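Local coordinates for conserved exported protein (Bacteroides fragilis, PDB 3CLW) that has no established function but probably hydrolyses O-glycosidic bonds, like other members of glycoside hydrolase family 30, at residues 183-188 with 275-280; 209-214 with 227-232; 263-268 with 304-309. All coordinates share one frame; numbering follows the deposited sequence. Where two conformers were deposited one is given.

Contact 1. Residues 183-188 with 275-280; sequences PNNEPN and AAHDYW
Glu-186 and His-277 carry the one hydrogen bond across this contact: the imidazole ND1 donates to Glu-186 OE2 over 2.7 Å, with an N-H...O angle of 157°. The oxygen lies almost exactly in the imidazole plane and accepts through its anti lone pair, the one directed away from OE1. The carboxylate does not lie flat with the ring; the two planes are turned 49° apart. Beyond CG the glutamate is extended (chi2 -172°), which carries the carboxylate past the ring edge to the ND1 corner. On its other side the ring is held by NE2, which is hydrogen-bonded to Glu-231 OE2, so a carboxylate at each nitrogen fixes the rotation of the imidazole.

Asn-Glu-Pro, the sequence at 185-187, lies in the loop just after strand 178-182, the fourth of the TIM barrel, while His-277 comes just after the sixth, 270-276. Both therefore stand at the C-terminal mouth of the barrel, where glycosidases of this fold keep their active sites. In relatives, a glutamate in such an Asn-Glu motif after the fourth strand commonly acts as the acid/base, and a like role is conceivable here.

The other contacts are van der Waals or weakly polar. Asn-185 brings OD1 to 3.2 Å from His-277 CE1, meeting the polarised C-H edge near the ring plane; the two side chains cross at roughly a right angle. Glu-186 adds its aliphatic part, with CG 3.5 Å from His-277 CE1. Tyr-279 meets the same carboxylate obliquely, its CE2 standing 3.5 Å from Glu-186 OE2, while the phenol OH is hydrogen-bonded to Glu-312.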
loop_
_atom_site.group_PDB
_atom_site.type_symbol
_atom_site.label_atom_id
_atom_site.label_comp_id
_atom_site.label_asym_id
_atom_site.label_seq_id
_atom_site.Cartn_x
_atom_site.Cartn_y
_atom_site.Cartn_z
ATOM N N PRO A 183 11.172 -8.759 -2.663
ATOM C CA PRO A 183 12.617 -8.716 -2.365
ATOM C C PRO A 183 13.275 -7.352 -2.606
ATOM O O PRO A 183 14.311 -7.042 -1.990
ATOM C CB PRO A 183 13.201 -9.791 -3.306
ATOM C CG PRO A 183 12.288 -9.737 -4.517
ATOM C CD PRO A 183 10.894 -9.461 -3.938
ATOM N N ASN A 184 12.673 -6.524 -3.445
ATOM C CA ASN A 184 13.331 -5.266 -3.832
ATOM C C ASN A 184 12.387 -4.082 -3.773
ATOM O O ASN A 184 11.230 -4.180 -4.221
ATOM C CB ASN A 184 13.892 -5.374 -5.254
ATOM C CG ASN A 184 14.971 -6.452 -5.386
ATOM O OD1 ASN A 184 14.669 -7.660 -5.445
ATOM N ND2 ASN A 184 16.246 -6.015 -5.440
ATOM N N ASN A 185 12.878 -2.978 -3.211
ATOM C CA ASN A 185 12.106 -1.756 -3.112
ATOM C C ASN A 185 12.689 -0.643 -3.956
ATOM O O ASN A 185 13.900 -0.392 -3.928
ATOM C CB ASN A 185 12.075 -1.257 -1.675
ATOM C CG ASN A 185 11.252 0.016 -1.521
ATOM O OD1 ASN A 185 10.072 0.025 -1.869
ATOM N ND2 ASN A 185 11.858 1.083 -0.965
ATOM N N GLU A 186 11.823 0.044 -4.678
ATOM C CA GLU A 186 12.239 1.167 -5.517
ATOM C C GLU A 186 13.650 0.949 -6.135
ATOM O O GLU A 186 14.570 1.716 -5.889
ATOM C CB GLU A 186 12.106 2.473 -4.726
ATOM C CG GLU A 186 10.675 2.682 -4.224
ATOM C CD GLU A 186 10.404 4.050 -3.600
ATOM O OE1 GLU A 186 11.350 4.801 -3.338
ATOM O OE2 GLU A 186 9.224 4.391 -3.386
ATOM N N PRO A 187 13.809 -0.124 -6.937
ATOM C CA PRO A 187 15.132 -0.432 -7.501
ATOM C C PRO A 187 15.636 0.599 -8.536
ATOM O O PRO A 187 16.825 0.637 -8.833
ATOM C CB PRO A 187 14.939 -1.826 -8.119
ATOM C CG PRO A 187 13.528 -1.883 -8.476
ATOM C CD PRO A 187 12.795 -1.101 -7.384
ATOM N N ASN A 188 14.750 1.459 -9.020
ATOM C CA ASN A 188 15.115 2.642 -9.819
ATOM C C ASN A 188 15.932 3.685 -9.042
ATOM O O ASN A 188 16.641 4.503 -9.629
ATOM C CB ASN A 188 13.834 3.319 -10.304
ATOM C CG ASN A 188 12.891 3.679 -9.146
ATOM O OD1 ASN A 188 12.164 2.827 -8.607
ATOM N ND2 ASN A 188 12.906 4.952 -8.760
ATOM N N ALA A 275 3.778 -4.482 -9.142
ATOM C CA ALA A 275 3.672 -3.500 -8.057
ATOM C C ALA A 275 4.451 -2.242 -8.344
ATOM O O ALA A 275 5.650 -2.299 -8.628
ATOM C CB ALA A 275 4.145 -4.106 -6.696
ATOM N N ALA A 276 3.773 -1.107 -8.253
ATOM C CA ALA A 276 4.442 0.190 -8.322
ATOM C C ALA A 276 3.827 1.163 -7.321
ATOM O O ALA A 276 2.699 0.968 -6.860
ATOM C CB ALA A 276 4.383 0.774 -9.743
ATOM N N HIS A 277 4.585 2.211 -7.010
ATOM C CA HIS A 277 4.182 3.240 -6.048
ATOM C C HIS A 277 3.573 4.441 -6.738
ATOM O O HIS A 277 3.911 4.744 -7.888
ATOM C CB HIS A 277 5.396 3.635 -5.202
ATOM C CG HIS A 277 6.036 2.467 -4.515
ATOM N ND1 HIS A 277 7.233 2.552 -3.840
ATOM C CD2 HIS A 277 5.661 1.169 -4.448
ATOM C CE1 HIS A 277 7.554 1.364 -3.360
ATOM N NE2 HIS A 277 6.599 0.515 -3.686
ATOM N N ASP A 278 2.657 5.096 -6.036
ATOM C CA ASP A 278 1.918 6.276 -6.522
ATOM C C ASP A 278 2.722 7.576 -6.537
ATOM O O ASP A 278 2.259 8.582 -7.073
ATOM C CB ASP A 278 0.708 6.504 -5.634
ATOM C CG ASP A 278 -0.358 5.474 -5.845
ATOM O OD1 ASP A 278 -0.932 5.421 -6.957
ATOM O OD2 ASP A 278 -0.639 4.733 -4.884
ATOM N N TYR A 279 3.890 7.574 -5.915
ATOM C CA TYR A 279 4.691 8.787 -5.795
ATOM C C TYR A 279 4.884 9.547 -7.120
ATOM O O TYR A 279 5.040 8.929 -8.160
ATOM C CB TYR A 279 6.053 8.446 -5.193
ATOM C CG TYR A 279 5.978 7.854 -3.794
ATOM C CD1 TYR A 279 5.575 8.648 -2.700
ATOM C CD2 TYR A 279 6.323 6.528 -3.558
ATOM C CE1 TYR A 279 5.508 8.129 -1.410
ATOM C CE2 TYR A 279 6.262 5.991 -2.264
ATOM C CZ TYR A 279 5.853 6.811 -1.188
ATOM O OH TYR A 279 5.797 6.330 0.095
ATOM N N TRP A 280 4.855 10.883 -7.048
ATOM C CA TRP A 280 5.137 11.811 -8.171
ATOM C C TRP A 280 4.206 11.740 -9.368
ATOM O O TRP A 280 4.505 12.284 -10.424
ATOM C CB TRP A 280 6.605 11.736 -8.615
ATOM C CG TRP A 280 7.511 11.543 -7.478
ATOM C CD1 TRP A 280 8.278 10.445 -7.236
ATOM C CD2 TRP A 280 7.715 12.443 -6.378
ATOM N NE1 TRP A 280 8.964 10.601 -6.047
ATOM C CE2 TRP A 280 8.634 11.815 -5.494
ATOM C CE3 TRP A 280 7.215 13.723 -6.049
ATOM C CZ2 TRP A 280 9.083 12.428 -4.299
ATOM C CZ3 TRP A 280 7.638 14.337 -4.841
ATOM C CH2 TRP A 280 8.571 13.683 -3.984
#

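Contact 2. Residues 209-214 with 227-232; sequences RMVEEL and ILIPEV
Ile-227 turns CG1 away from its own carbonyl carbon and then runs on nearly extended (chi2 156°), which brings CD1 against the helix, between Val-211 O and Leu-214 CB. Ile-229, two residues further along the strand, holds CG1 between the backbone N and the carbonyl carbon (chi1 59°), and this rotation presents both CG2 and CD1 to Val-211.

All that meets here is hydrocarbon, apart from one backbone oxygen. Ile-227 CD1 lies 3.6 Å from Leu-214 CB and equally near Val-211 O, so the methyl rests against the helix backbone as well as a side chain. Its CG2 branch takes the other partners, approaching Leu-214 CD1 to 4.0 Å and Val-211 CG2 to 4.2 Å. That valine methyl is shared: it also touches Ile-229 CG2 at 3.9 Å, the two side chains crossing at about a right angle. Val-211 and Leu-214, three residues apart, thus form a single apolar strip along one face of the helix, matched by the two isoleucines on the outer side of the strand.

The segment axes pass 9.5 Å apart and run almost exactly antiparallel (176°), as expected when a helix returns to start the next barrel strand. Helix 204-221 is the link of the beta-alpha-beta crossover between parallel strands 178-182 and 226-232. Around it, Met-210 packs on helix 157-173, Ile-229 on helix 251-256, and Leu-228, facing the barrel interior, on strand 270-276.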
loop_
_atom_site.group_PDB
_atom_site.type_symbol
_atom_site.label_atom_id
_atom_site.label_comp_id
_atom_site.label_asym_id
_atom_site.label_seq_id
_atom_site.Cartn_x
_atom_site.Cartn_y
_atom_site.Cartn_z
ATOM N N ARG A 209 16.983 -12.286 -11.540
ATOM C CA ARG A 209 17.687 -13.281 -10.744
ATOM C C ARG A 209 17.026 -13.508 -9.399
ATOM O O ARG A 209 16.903 -14.647 -8.975
ATOM C CB ARG A 209 19.170 -12.935 -10.524
ATOM C CG ARG A 209 20.072 -13.219 -11.692
ATOM C CD ARG A 209 21.554 -13.197 -11.284
ATOM N NE ARG A 209 22.000 -14.416 -10.580
ATOM C CZ ARG A 209 23.177 -14.527 -9.952
ATOM N NH1 ARG A 209 24.033 -13.505 -9.904
ATOM N NH2 ARG A 209 23.506 -15.662 -9.372
ATOM N N MET A 210 16.608 -12.426 -8.727
ATOM C CA MET A 210 15.942 -12.553 -7.458
ATOM C C MET A 210 14.659 -13.359 -7.642
ATOM O O MET A 210 14.379 -14.274 -6.878
ATOM C CB MET A 210 15.709 -11.183 -6.804
ATOM C CG MET A 210 16.941 -10.639 -5.967
ATOM S SD MET A 210 17.781 -11.874 -4.912
ATOM C CE MET A 210 16.340 -12.450 -3.973
ATOM N N VAL A 211 13.902 -13.069 -8.694
ATOM C CA VAL A 211 12.702 -13.862 -8.962
ATOM C C VAL A 211 13.052 -15.342 -9.180
ATOM O O VAL A 211 12.455 -16.222 -8.586
ATOM C CB VAL A 211 11.876 -13.298 -10.133
ATOM C CG1 VAL A 211 10.711 -14.229 -10.454
ATOM C CG2 VAL A 211 11.355 -11.921 -9.778
ATOM N N GLU A 212 14.063 -15.589 -9.997
ATOM C CA GLU A 212 14.484 -16.927 -10.323
ATOM C C GLU A 212 14.893 -17.681 -9.058
ATOM O O GLU A 212 14.432 -18.807 -8.823
ATOM C CB GLU A 212 15.633 -16.848 -11.338
ATOM C CG GLU A 212 16.322 -18.150 -11.690
ATOM C CD GLU A 212 17.332 -17.941 -12.857
ATOM O OE1 GLU A 212 18.251 -17.064 -12.761
ATOM O OE2 GLU A 212 17.164 -18.630 -13.887
ATOM N N GLU A 213 15.737 -17.061 -8.234
ATOM C CA GLU A 213 16.193 -17.721 -7.010
ATOM C C GLU A 213 15.079 -17.912 -5.956
ATOM O O GLU A 213 14.997 -18.970 -5.291
ATOM C CB GLU A 213 17.401 -16.985 -6.419
ATOM C CG GLU A 213 18.632 -16.972 -7.320
ATOM C CD GLU A 213 19.139 -18.366 -7.721
ATOM O OE1 GLU A 213 18.996 -19.350 -6.964
ATOM O OE2 GLU A 213 19.717 -18.476 -8.822
ATOM N N LEU A 214 14.230 -16.897 -5.796
ATOM C CA LEU A 214 13.075 -17.024 -4.875
ATOM C C LEU A 214 12.153 -18.138 -5.345
ATOM O O LEU A 214 11.715 -18.951 -4.563
ATOM C CB LEU A 214 12.302 -15.713 -4.775
ATOM C CG LEU A 214 12.848 -14.751 -3.724
ATOM C CD1 LEU A 214 12.335 -13.367 -4.040
ATOM C CD2 LEU A 214 12.427 -15.223 -2.300
ATOM N N ILE A 227 5.868 -14.305 -5.209
ATOM C CA ILE A 227 6.901 -13.284 -5.345
ATOM C C ILE A 227 6.335 -12.054 -6.034
ATOM O O ILE A 227 5.787 -12.162 -7.131
ATOM C CB ILE A 227 8.081 -13.791 -6.206
ATOM C CG1 ILE A 227 8.639 -15.124 -5.677
ATOM C CG2 ILE A 227 9.161 -12.714 -6.336
ATOM C CD1 ILE A 227 9.377 -15.931 -6.785
ATOM N N LEU A 228 6.500 -10.893 -5.397
ATOM C CA LEU A 228 5.980 -9.631 -5.913
ATOM C C LEU A 228 7.096 -8.659 -6.249
ATOM O O LEU A 228 7.951 -8.372 -5.405
ATOM C CB LEU A 228 5.007 -8.971 -4.902
ATOM C CG LEU A 228 4.427 -7.615 -5.364
ATOM C CD1 LEU A 228 3.566 -7.742 -6.637
ATOM C CD2 LEU A 228 3.663 -6.867 -4.262
ATOM N N ILE A 229 7.055 -8.138 -7.480
ATOM C CA ILE A 229 8.012 -7.143 -7.966
ATOM C C ILE A 229 7.230 -6.140 -8.803
ATOM O O ILE A 229 6.104 -6.406 -9.152
ATOM C CB ILE A 229 9.165 -7.837 -8.806
ATOM C CG1 ILE A 229 8.576 -8.591 -10.002
ATOM C CG2 ILE A 229 9.967 -8.799 -7.915
ATOM C CD1 ILE A 229 9.505 -8.739 -11.176
ATOM N N PRO A 230 7.846 -5.019 -9.218
ATOM C CA PRO A 230 9.174 -4.503 -8.852
ATOM C C PRO A 230 9.217 -3.414 -7.792
ATOM O O PRO A 230 10.315 -3.005 -7.401
ATOM C CB PRO A 230 9.686 -3.949 -10.178
ATOM C CG PRO A 230 8.420 -3.434 -10.840
ATOM C CD PRO A 230 7.267 -4.272 -10.356
ATOM N N GLU A 231 8.060 -2.919 -7.345
ATOM C CA GLU A 231 8.032 -1.846 -6.322
ATOM C C GLU A 231 8.794 -0.601 -6.781
ATOM O O GLU A 231 9.492 0.061 -5.974
ATOM C CB GLU A 231 8.603 -2.320 -4.972
ATOM C CG GLU A 231 8.001 -3.604 -4.448
ATOM C CD GLU A 231 6.798 -3.385 -3.526
ATOM O OE1 GLU A 231 6.425 -4.360 -2.821
ATOM O OE2 GLU A 231 6.232 -2.257 -3.497
ATOM N N VAL A 232 8.663 -0.277 -8.066
ATOM C CA VAL A 232 9.278 0.962 -8.581
ATOM C C VAL A 232 8.726 2.237 -7.900
ATOM O O VAL A 232 7.523 2.358 -7.657
ATOM C CB VAL A 232 9.237 1.082 -10.161
ATOM C CG1 VAL A 232 10.324 0.152 -10.822
ATOM C CG2 VAL A 232 7.864 0.831 -10.728
#

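Contact 3. Residues 263-268 with 304-309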
loop_
_atom_site.group_PDB
_atom_site.type_symbol
_atom_site.label_atom_id
_atom_site.label_comp_id
_atom_site.label_asym_id
_atom_site.label_seq_id
_atom_site.Cartn_x
_atom_site.Cartn_y
_atom_site.Cartn_z
ATOM N N SER A 263 11.545 -11.523 -19.071
ATOM C CA SER A 263 10.210 -12.015 -18.761
ATOM C C SER A 263 10.268 -12.972 -17.576
ATOM O O SER A 263 11.072 -13.911 -17.575
ATOM C CB SER A 263 9.556 -12.701 -19.972
ATOM O OG SER A 263 8.207 -13.067 -19.688
ATOM N N VAL A 264 9.414 -12.716 -16.573
ATOM C CA VAL A 264 9.348 -13.550 -15.359
ATOM C C VAL A 264 8.087 -14.406 -15.326
ATOM O O VAL A 264 7.882 -15.198 -14.409
ATOM C CB VAL A 264 9.461 -12.686 -14.072
ATOM C CG1 VAL A 264 10.845 -12.063 -13.982
ATOM C CG2 VAL A 264 8.363 -11.590 -14.002
ATOM N N LEU A 265 7.262 -14.268 -16.360
ATOM C CA LEU A 265 5.925 -14.871 -16.414
ATOM C C LEU A 265 5.957 -16.388 -16.236
ATOM O O LEU A 265 5.039 -16.963 -15.670
ATOM C CB LEU A 265 5.206 -14.493 -17.729
ATOM C CG LEU A 265 4.768 -13.027 -17.975
ATOM C CD1 LEU A 265 4.046 -12.914 -19.327
ATOM C CD2 LEU A 265 3.886 -12.429 -16.832
ATOM N N LYS A 266 7.047 -17.005 -16.677
ATOM C CA LYS A 266 7.267 -18.447 -16.610
ATOM C C LYS A 266 7.452 -19.017 -15.205
ATOM O O LYS A 266 7.280 -20.221 -14.992
ATOM C CB LYS A 266 8.508 -18.801 -17.431
ATOM C CG LYS A 266 9.815 -18.146 -16.920
ATOM C CD LYS A 266 10.918 -18.243 -17.985
ATOM C CE LYS A 266 12.244 -17.685 -17.470
ATOM N NZ LYS A 266 13.352 -17.648 -18.494
ATOM N N PHE A 267 7.868 -18.179 -14.257
ATOM C CA PHE A 267 8.160 -18.660 -12.920
ATOM C C PHE A 267 6.877 -19.010 -12.183
ATOM O O PHE A 267 5.984 -18.185 -12.045
ATOM C CB PHE A 267 9.024 -17.667 -12.170
ATOM C CG PHE A 267 10.421 -17.542 -12.737
ATOM C CD1 PHE A 267 11.339 -18.595 -12.621
ATOM C CD2 PHE A 267 10.806 -16.403 -13.420
ATOM C CE1 PHE A 267 12.633 -18.487 -13.161
ATOM C CE2 PHE A 267 12.102 -16.292 -13.947
ATOM C CZ PHE A 267 13.005 -17.331 -13.809
ATOM N N LYS A 268 6.795 -20.274 -11.791
ATOM C CA LYS A 268 5.660 -20.884 -11.075
ATOM C C LYS A 268 5.235 -20.079 -9.827
ATOM O O LYS A 268 4.051 -19.939 -9.540
ATOM C CB LYS A 268 6.099 -22.297 -10.661
ATOM C CG LYS A 268 5.092 -23.168 -9.935
ATOM C CD LYS A 268 5.806 -24.319 -9.189
ATOM C CE LYS A 268 4.797 -25.214 -8.396
ATOM N NZ LYS A 268 5.408 -26.047 -7.245
ATOM N N HIS A 304 -2.161 -12.230 -20.314
ATOM C CA HIS A 304 -1.858 -13.071 -19.154
ATOM C C HIS A 304 -2.702 -12.825 -17.900
ATOM O O HIS A 304 -2.531 -13.528 -16.879
ATOM C CB HIS A 304 -0.385 -12.942 -18.827
ATOM C CG HIS A 304 0.387 -14.177 -19.106
ATOM N ND1 HIS A 304 0.934 -14.454 -20.347
ATOM C CD2 HIS A 304 0.714 -15.217 -18.302
ATOM C CE1 HIS A 304 1.570 -15.613 -20.290
ATOM N NE2 HIS A 304 1.451 -16.095 -19.060
ATOM N N ASN A 305 -3.599 -11.839 -18.000
ATOM C CA ASN A 305 -4.494 -11.474 -16.902
ATOM C C ASN A 305 -3.685 -11.020 -15.667
ATOM O O ASN A 305 -4.036 -11.330 -14.534
ATOM C CB ASN A 305 -5.445 -12.640 -16.563
ATOM C CG ASN A 305 -6.751 -12.179 -15.908
ATOM O OD1 ASN A 305 -7.244 -11.078 -16.167
ATOM N ND2 ASN A 305 -7.331 -13.041 -15.079
ATOM N N THR A 306 -2.604 -10.289 -15.903
ATOM C CA THR A 306 -1.730 -9.819 -14.842
ATOM C C THR A 306 -2.415 -8.726 -14.061
ATOM O O THR A 306 -2.989 -7.822 -14.633
ATOM C CB THR A 306 -0.382 -9.362 -15.418
ATOM O OG1 THR A 306 0.203 -10.485 -16.084
ATOM C CG2 THR A 306 0.585 -8.847 -14.327
ATOM N N LYS A 307 -2.380 -8.853 -12.742
ATOM C CA LYS A 307 -2.889 -7.809 -11.845
ATOM C C LYS A 307 -1.945 -6.591 -11.711
ATOM O O LYS A 307 -0.750 -6.647 -12.023
ATOM C CB LYS A 307 -3.190 -8.405 -10.471
ATOM C CG LYS A 307 -4.423 -9.301 -10.413
ATOM C CD LYS A 307 -4.516 -9.959 -9.081
ATOM C CE LYS A 307 -5.838 -10.674 -8.936
ATOM N NZ LYS A 307 -5.994 -11.287 -7.582
ATOM N N PHE A 308 -2.518 -5.491 -11.234
ATOM C CA PHE A 308 -1.730 -4.377 -10.745
ATOM C C PHE A 308 -1.982 -4.121 -9.235
ATOM O O PHE A 308 -3.106 -4.251 -8.776
ATOM C CB PHE A 308 -2.018 -3.104 -11.568
ATOM C CG PHE A 308 -1.204 -1.925 -11.117
ATOM C CD1 PHE A 308 0.155 -1.878 -11.379
ATOM C CD2 PHE A 308 -1.793 -0.909 -10.388
ATOM C CE1 PHE A 308 0.918 -0.807 -10.945
ATOM C CE2 PHE A 308 -1.054 0.154 -9.934
ATOM C CZ PHE A 308 0.307 0.217 -10.208
ATOM N N TRP A 309 -0.923 -3.780 -8.495
ATOM C CA TRP A 309 -1.007 -3.338 -7.088
ATOM C C TRP A 309 -0.305 -1.991 -6.950
ATOM O O TRP A 309 0.871 -1.818 -7.362
ATOM C CB TRP A 309 -0.323 -4.328 -6.138
ATOM C CG TRP A 309 -1.139 -5.520 -5.676
ATOM C CD1 TRP A 309 -2.275 -6.039 -6.272
ATOM C CD2 TRP A 309 -0.859 -6.369 -4.544
ATOM N NE1 TRP A 309 -2.715 -7.133 -5.565
ATOM C CE2 TRP A 309 -1.867 -7.358 -4.504
ATOM C CE3 TRP A 309 0.147 -6.374 -3.540
ATOM C CZ2 TRP A 309 -1.900 -8.349 -3.530
ATOM C CZ3 TRP A 309 0.113 -7.381 -2.571
ATOM C CH2 TRP A 309 -0.910 -8.342 -2.570
#
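Thr-306 OG1, approached by Leu-265 CD2 to 4.2 Å, is gripped by two amide side chains, hydrogen-bonding to Asn-272 OD1 and Asn-302 ND2. The same two asparagines steady the neighbouring backbone: Asn-272 ND2 bonds the carbonyl oxygen of His-304, and Asn-302 OD1 takes its N-H. The chain at 304-306 is thereby pinned just where it enters strand 307-310.

Across the contact there is no hydrogen bond; Leu-265 does the work with its two methyl branches. CD1 stands over one face of the His-304 imidazole, 3.8 Å from the ring centroid and only 15° off the ring normal, which makes a CH-pi contact. The leucine and the histidine approach head-on, and CD2 is the branch nearer Thr-306. A chi1 of -68°, with CG anti to the carbonyl carbon, directs the leucine's fork, and the extended chi2 (-179°) puts CD1 at the far end of the chain, over the ring. Leu-265 itself sits in a type I beta turn, closed by a 3.0 Å hydrogen bond from Phe-267 N to Val-264 O, and this turn sets the direction in which the leucine projects.

Phe-256, at the end of helix 251-256, touches both Leu-265 and Thr-306. The patch lies near the surface, and it joins the loop leading into strand 270-276 with the loop leading into strand 307-310, parallel neighbours in the barrel. Loops of this kind, from a helix into the next strand, line the N-terminal end of a TIM barrel, away from the mouth where such enzymes bind substrate.

The three contacts sample different levels of one TIM barrel. Contact 1 lies at the C-terminal mouth, partly buried and polar; contact 2 is fully buried and apolar, sealing a helix onto the outside of the strands; contact 3 is a surface contact at the N-terminal end, where a methyl over an imidazole replaces the hydrogen bond. Strands 226-232, 270-276 and 307-310 run side by side and tie them together. His-277 N bonds Val-232 O, joining contacts 1 and 2, and Ala-276 N bonds Trp-309 O, joining contacts 1 and 3. Phe-267 packs on Val-211 and Glu-212, bringing the 263-268 loop against the helix of contact 2.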